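Long-range contact in glycosyl hydrolase family 2, TIM barrel domain protein (PDB 6DXU), which probably hydrolyses beta-D-glucuronides as a gut-bacterial beta-glucuronidase of glycoside hydrolase family 2: residues D[508-513]-D[583-588]. Numbering follows the deposited sequence.
Sequences KHFLHV and PWLTGT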
loop_
_atom_site.group_PDB
_atom_site.type_symbol
_atom_site.label_atom_id
_atom_site.label_comp_id
_atom_site.label_asym_id
_atom_site.label_seq_id
_atom_site.Cartn_x
_atom_site.Cartn_y
_atom_site.Cartn_z
ATOM N N LYS D 508 -9.664 -38.179 -26.853
ATOM C CA LYS D 508 -10.498 -39.235 -26.286
ATOM C C LYS D 508 -11.979 -38.924 -26.464
ATOM O O LYS D 508 -12.760 -39.803 -26.861
ATOM C CB LYS D 508 -10.153 -39.430 -24.810
ATOM C CG LYS D 508 -10.836 -40.594 -24.148
ATOM C CD LYS D 508 -10.272 -40.792 -22.741
ATOM C CE LYS D 508 -10.995 -41.904 -22.014
ATOM N NZ LYS D 508 -10.656 -41.971 -20.567
ATOM N N HIS D 509 -12.387 -37.680 -26.188
ATOM C CA HIS D 509 -13.784 -37.273 -26.298
ATOM C C HIS D 509 -13.842 -36.020 -27.159
ATOM O O HIS D 509 -13.412 -34.948 -26.727
ATOM C CB HIS D 509 -14.395 -37.012 -24.919
ATOM C CG HIS D 509 -14.308 -38.186 -23.992
ATOM N ND1 HIS D 509 -14.789 -39.433 -24.331
ATOM C CD2 HIS D 509 -13.800 -38.304 -22.742
ATOM C CE1 HIS D 509 -14.580 -40.271 -23.330
ATOM N NE2 HIS D 509 -13.983 -39.613 -22.352
ATOM N N PHE D 510 -14.409 -36.155 -28.352
ATOM C CA PHE D 510 -14.497 -35.081 -29.331
ATOM C C PHE D 510 -15.912 -34.529 -29.287
ATOM O O PHE D 510 -16.885 -35.293 -29.286
ATOM C CB PHE D 510 -14.144 -35.617 -30.729
ATOM C CG PHE D 510 -14.553 -34.727 -31.891
ATOM C CD1 PHE D 510 -15.773 -34.905 -32.528
ATOM C CD2 PHE D 510 -13.680 -33.773 -32.392
ATOM C CE1 PHE D 510 -16.135 -34.106 -33.621
ATOM C CE2 PHE D 510 -14.024 -32.981 -33.477
ATOM C CZ PHE D 510 -15.252 -33.146 -34.095
ATOM N N LEU D 511 -16.026 -33.202 -29.233
ATOM C CA LEU D 511 -17.316 -32.524 -29.294
ATOM C C LEU D 511 -17.094 -31.236 -30.065
ATOM O O LEU D 511 -16.258 -30.429 -29.666
ATOM C CB LEU D 511 -17.861 -32.235 -27.890
ATOM C CG LEU D 511 -19.120 -31.379 -27.822
ATOM C CD1 LEU D 511 -20.186 -31.972 -28.707
ATOM C CD2 LEU D 511 -19.634 -31.295 -26.391
ATOM N N HIS D 512 -17.808 -31.053 -31.170
ATOM C CA HIS D 512 -17.511 -29.975 -32.111
ATOM C C HIS D 512 -18.360 -28.752 -31.760
ATOM O O HIS D 512 -19.562 -28.741 -32.012
ATOM C CB HIS D 512 -17.783 -30.461 -33.533
ATOM C CG HIS D 512 -17.678 -29.399 -34.585
ATOM N ND1 HIS D 512 -18.152 -29.582 -35.867
ATOM C CD2 HIS D 512 -17.138 -28.156 -34.555
ATOM C CE1 HIS D 512 -17.920 -28.492 -36.578
ATOM N NE2 HIS D 512 -17.295 -27.614 -35.807
ATOM N N VAL D 513 -17.761 -27.712 -31.188
ATOM C CA VAL D 513 -18.514 -26.487 -30.928
ATOM C C VAL D 513 -17.995 -25.360 -31.818
ATOM O O VAL D 513 -16.786 -25.120 -31.898
ATOM C CB VAL D 513 -18.510 -26.083 -29.443
ATOM C CG1 VAL D 513 -19.374 -27.068 -28.633
ATOM C CG2 VAL D 513 -17.101 -25.975 -28.893
ATOM N N PRO D 583 -22.466 -42.020 -36.767
ATOM C CA PRO D 583 -22.991 -42.593 -35.518
ATOM C C PRO D 583 -22.041 -42.456 -34.340
ATOM O O PRO D 583 -22.493 -42.560 -33.193
ATOM C CB PRO D 583 -23.249 -44.065 -35.889
ATOM C CG PRO D 583 -22.272 -44.347 -36.986
ATOM C CD PRO D 583 -22.129 -43.055 -37.764
ATOM N N TRP D 584 -20.753 -42.216 -34.587
ATOM C CA TRP D 584 -19.733 -42.051 -33.559
ATOM C C TRP D 584 -19.701 -40.644 -32.968
ATOM O O TRP D 584 -18.946 -40.406 -32.018
ATOM C CB TRP D 584 -18.353 -42.361 -34.156
ATOM C CG TRP D 584 -18.172 -41.634 -35.452
ATOM C CD1 TRP D 584 -18.437 -42.111 -36.706
ATOM C CD2 TRP D 584 -17.753 -40.272 -35.621
ATOM N NE1 TRP D 584 -18.183 -41.141 -37.645
ATOM C CE2 TRP D 584 -17.760 -40.003 -37.008
ATOM C CE3 TRP D 584 -17.347 -39.265 -34.738
ATOM C CZ2 TRP D 584 -17.391 -38.764 -37.534
ATOM C CZ3 TRP D 584 -16.972 -38.019 -35.269
ATOM C CH2 TRP D 584 -17.002 -37.788 -36.651
ATOM N N LEU D 585 -20.494 -39.720 -33.510
ATOM C CA LEU D 585 -20.380 -38.306 -33.188
ATOM C C LEU D 585 -21.123 -37.983 -31.899
ATOM O O LEU D 585 -22.311 -38.288 -31.763
ATOM C CB LEU D 585 -20.937 -37.466 -34.339
ATOM C CG LEU D 585 -21.006 -35.959 -34.133
ATOM C CD1 LEU D 585 -19.598 -35.359 -33.980
ATOM C CD2 LEU D 585 -21.760 -35.327 -35.299
ATOM N N THR D 586 -20.417 -37.368 -30.944
ATOM C CA THR D 586 -21.101 -36.843 -29.767
ATOM C C THR D 586 -22.156 -35.831 -30.187
ATOM O O THR D 586 -23.329 -35.945 -29.814
ATOM C CB THR D 586 -20.105 -36.199 -28.809
ATOM O OG1 THR D 586 -19.313 -35.248 -29.538
ATOM C CG2 THR D 586 -19.200 -37.272 -28.135
ATOM N N GLY D 587 -21.753 -34.851 -30.983
ATOM C CA GLY D 587 -22.666 -33.830 -31.458
ATOM C C GLY D 587 -21.896 -32.577 -31.831
ATOM O O GLY D 587 -20.664 -32.565 -31.869
ATOM N N THR D 588 -22.652 -31.528 -32.152
ATOM C CA THR D 588 -22.046 -30.247 -32.489
ATOM C C THR D 588 -22.909 -29.122 -31.941
ATOM O O THR D 588 -24.040 -29.333 -31.497
ATOM C CB THR D 588 -21.890 -30.023 -33.998
ATOM O OG1 THR D 588 -23.165 -29.654 -34.535
ATOM C CG2 THR D 588 -21.363 -31.271 -34.718
HETATM O O HOH W 1 -17.540 -37.904 -31.319
#
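Thr586 meets the backbone of Phe510 with its hydroxyl, OG1 modelled as donating to Phe510 O at 2.4 Å, a separation so short that its exact length is doubtful. With chi1 at 52°, OG1 sits between its own backbone N and carbonyl carbon and faces the segment 508-513, where Leu511 packs CD1 against it. Further along both segments, His512 N donates a weak but nearly straight bond to Gly587 O, 3.3 Å long. Thr588 CA returns a C-H...O contact of 2.9 Å to His512 O. On one face of the sheet the side chains of His512 and Thr588 lie alongside each other, CG2 of Thr588 being 3.8 Å from His512 ND1. The pairing of His512 with Thr588 is a parallel bridge between strands 512-513 and 587-589 of the TIM barrel; 587-589, the last barrel strand, pairs on with 323-331, the first, and that second pairing closes the barrel. Away from the bridge, Leu585 CD1 reaches the edge of the Phe510 ring, 3.7 Å from CE1. A water accepts from Thr586 N, and its O is hydrogen-bonded to Trp584 O at 3.0 Å. Further out, Trp515 NE1 and Gln579 NE2 hold Thr588 OG1, while His512 NE2 bonds to Ile484 O.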